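PDB 6ZPV: MgGH51 from Meripilus giganteus, which hydrolyses terminal alpha-L-arabinofuranoside linkages as a GH51 arabinofuranosidase, probably releasing arabinose from plant cell-wall polysaccharides. Local coordinates for residues S81-V86 with T189-M194. Numbering follows the deposited sequence.
Sequences SLQFSV and TINFAM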
loop_
_atom_site.group_PDB
_atom_site.type_symbol
_atom_site.label_atom_id
_atom_site.label_comp_id
_atom_site.label_asym_id
_atom_site.label_seq_id
_atom_site.Cartn_x
_atom_site.Cartn_y
_atom_site.Cartn_z
ATOM N N SER A 81 27.023 11.007 -3.114
ATOM C CA SER A 81 26.787 12.395 -2.741
ATOM C C SER A 81 26.483 13.249 -3.965
ATOM O O SER A 81 26.953 12.919 -5.074
ATOM C CB SER A 81 27.985 13.008 -2.012
ATOM O OG SER A 81 28.223 12.326 -0.808
ATOM N N LEU A 82 25.768 14.345 -3.763
ATOM C CA LEU A 82 25.612 15.387 -4.783
ATOM C C LEU A 82 26.799 16.350 -4.621
ATOM O O LEU A 82 26.904 17.034 -3.599
ATOM C CB LEU A 82 24.272 16.075 -4.621
ATOM C CG LEU A 82 23.973 17.172 -5.605
ATOM C CD1 LEU A 82 23.797 16.608 -7.016
ATOM C CD2 LEU A 82 22.729 17.945 -5.175
ATOM N N GLN A 83 27.608 16.439 -5.648
ATOM C CA GLN A 83 28.693 17.417 -5.711
ATOM C C GLN A 83 28.147 18.672 -6.421
ATOM O O GLN A 83 27.774 18.614 -7.611
ATOM C CB GLN A 83 29.873 16.832 -6.484
ATOM C CG GLN A 83 31.022 17.809 -6.605
ATOM C CD GLN A 83 32.085 17.201 -7.492
ATOM O OE1 GLN A 83 33.063 16.615 -6.964
ATOM N NE2 GLN A 83 31.830 17.227 -8.810
ATOM N N PHE A 84 28.103 19.760 -5.678
ATOM C CA PHE A 84 27.592 21.081 -6.094
ATOM C C PHE A 84 28.732 22.076 -6.196
ATOM O O PHE A 84 29.443 22.295 -5.240
ATOM C CB PHE A 84 26.563 21.561 -5.066
ATOM C CG PHE A 84 26.211 23.024 -5.134
ATOM C CD1 PHE A 84 25.524 23.556 -6.215
ATOM C CD2 PHE A 84 26.596 23.883 -4.133
ATOM C CE1 PHE A 84 25.207 24.902 -6.260
ATOM C CE2 PHE A 84 26.252 25.243 -4.167
ATOM C CZ PHE A 84 25.533 25.731 -5.236
ATOM N N SER A 85 28.900 22.681 -7.364
ATOM C CA SER A 85 29.973 23.679 -7.565
ATOM C C SER A 85 29.375 24.959 -8.160
ATOM O O SER A 85 28.490 24.882 -9.038
ATOM C CB SER A 85 31.058 23.142 -8.461
ATOM O OG SER A 85 31.690 22.017 -7.857
ATOM N N VAL A 86 29.881 26.088 -7.744
ATOM C CA VAL A 86 29.501 27.409 -8.265
ATOM C C VAL A 86 30.696 27.924 -9.090
ATOM O O VAL A 86 31.796 28.050 -8.560
ATOM C CB VAL A 86 29.195 28.400 -7.139
ATOM C CG1 VAL A 86 28.826 29.754 -7.699
ATOM C CG2 VAL A 86 28.110 27.851 -6.213
ATOM N N THR A 189 32.901 24.454 -3.818
ATOM C CA THR A 189 32.298 23.113 -4.012
ATOM C C THR A 189 31.809 22.596 -2.654
ATOM O O THR A 189 32.540 22.719 -1.646
ATOM C CB THR A 189 33.273 22.115 -4.609
ATOM O OG1 THR A 189 33.672 22.557 -5.887
ATOM C CG2 THR A 189 32.686 20.724 -4.715
ATOM N N ILE A 190 30.577 22.119 -2.604
ATOM C CA ILE A 190 30.001 21.514 -1.400
ATOM C C ILE A 190 29.475 20.129 -1.790
ATOM O O ILE A 190 28.849 19.970 -2.865
ATOM C CB ILE A 190 28.838 22.372 -0.824
ATOM C CG1 ILE A 190 29.302 23.814 -0.547
ATOM C CG2 ILE A 190 28.300 21.717 0.426
ATOM C CD1 ILE A 190 28.183 24.758 -0.184
ATOM N N ASN A 191 29.715 19.131 -0.945
ATOM C CA ASN A 191 29.126 17.792 -1.117
ATOM C C ASN A 191 27.884 17.706 -0.201
ATOM O O ASN A 191 27.946 18.089 0.985
ATOM C CB ASN A 191 30.064 16.661 -0.773
ATOM C CG ASN A 191 31.216 16.439 -1.742
ATOM O OD1 ASN A 191 31.441 17.259 -2.635
ATOM N ND2 ASN A 191 31.956 15.331 -1.533
ATOM N N PHE A 192 26.792 17.153 -0.763
ATOM C CA PHE A 192 25.532 16.972 -0.029
ATOM C C PHE A 192 25.115 15.519 -0.033
ATOM O O PHE A 192 25.420 14.795 -1.014
ATOM C CB PHE A 192 24.408 17.806 -0.669
ATOM C CG PHE A 192 24.537 19.303 -0.571
ATOM C CD1 PHE A 192 24.004 19.957 0.505
ATOM C CD2 PHE A 192 25.157 20.053 -1.596
ATOM C CE1 PHE A 192 24.090 21.341 0.586
ATOM C CE2 PHE A 192 25.212 21.425 -1.488
ATOM C CZ PHE A 192 24.683 22.068 -0.410
ATOM N N ALA A 193 24.367 15.120 0.970
ATOM C CA ALA A 193 23.843 13.756 1.027
ATOM C C ALA A 193 22.569 13.756 1.851
ATOM O O ALA A 193 22.344 14.660 2.662
ATOM C CB ALA A 193 24.871 12.785 1.613
ATOM N N MET A 194 21.794 12.674 1.691
ATOM C CA MET A 194 20.671 12.383 2.608
ATOM C C MET A 194 19.789 13.618 2.815
ATOM O O MET A 194 19.587 14.102 3.932
ATOM C CB MET A 194 21.191 11.811 3.936
ATOM C CG MET A 194 20.190 11.214 4.872
ATOM S SD MET A 194 19.123 9.914 4.178
ATOM C CE MET A 194 17.572 10.808 3.969
HETATM O O HOH W 1 33.609 17.028 -4.298
#
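Leu82 with Phe192 and Phe84 with Ile190 form the hydrogen-bonded pairs of an antiparallel ladder, each closed by two reciprocal backbone bonds. Leu82 N donates to Phe192 O at 2.8 Å, and Phe84 N to Ile190 O at 2.9 Å; the second pair is the straighter. Phe84 O also receives the CA-H of Thr189 (CA to O 3.2 Å), and Leu82 O that of Asn191, so both carbonyls take a weak second contact.

The face bearing Gln83, Ser85, Thr189 and Asn191 is polar. In one of the two deposited conformers of Ser85, its OG lies 2.8 Å from Thr189 OG1 across a non-hydrogen-bonded pair, a hydrogen bond in which either hydroxyl could be the donor. The side chains of Gln83 and Asn191 run alongside each other, their amide planes turned 44° apart, and one water donates to both Gln83 OE1 and Asn191 OD1. Asn191 ND2 and Ser81 OG both bond to Asp70, which ties the two strands together through a third residue.

The opposite face is apolar. Phe84 CB meets the edge of the Phe192 ring in its plane, 3.8 Å from CE2. On its own strand, Ile190 CG2 lies over one face of that ring, off-centre toward the rim, while Ile190 CB sits at the edge of the Phe84 ring.

Strand 80-85 is flanked by 64-69 and strand 189-198 by 112-119, making this the join between inner strands of a five-stranded antiparallel sheet. Its aromatic face packs on the second sheet of a beta-sandwich, where Phe96 of strand 93-98 meets both Phe84 and Phe192 edge-to-face.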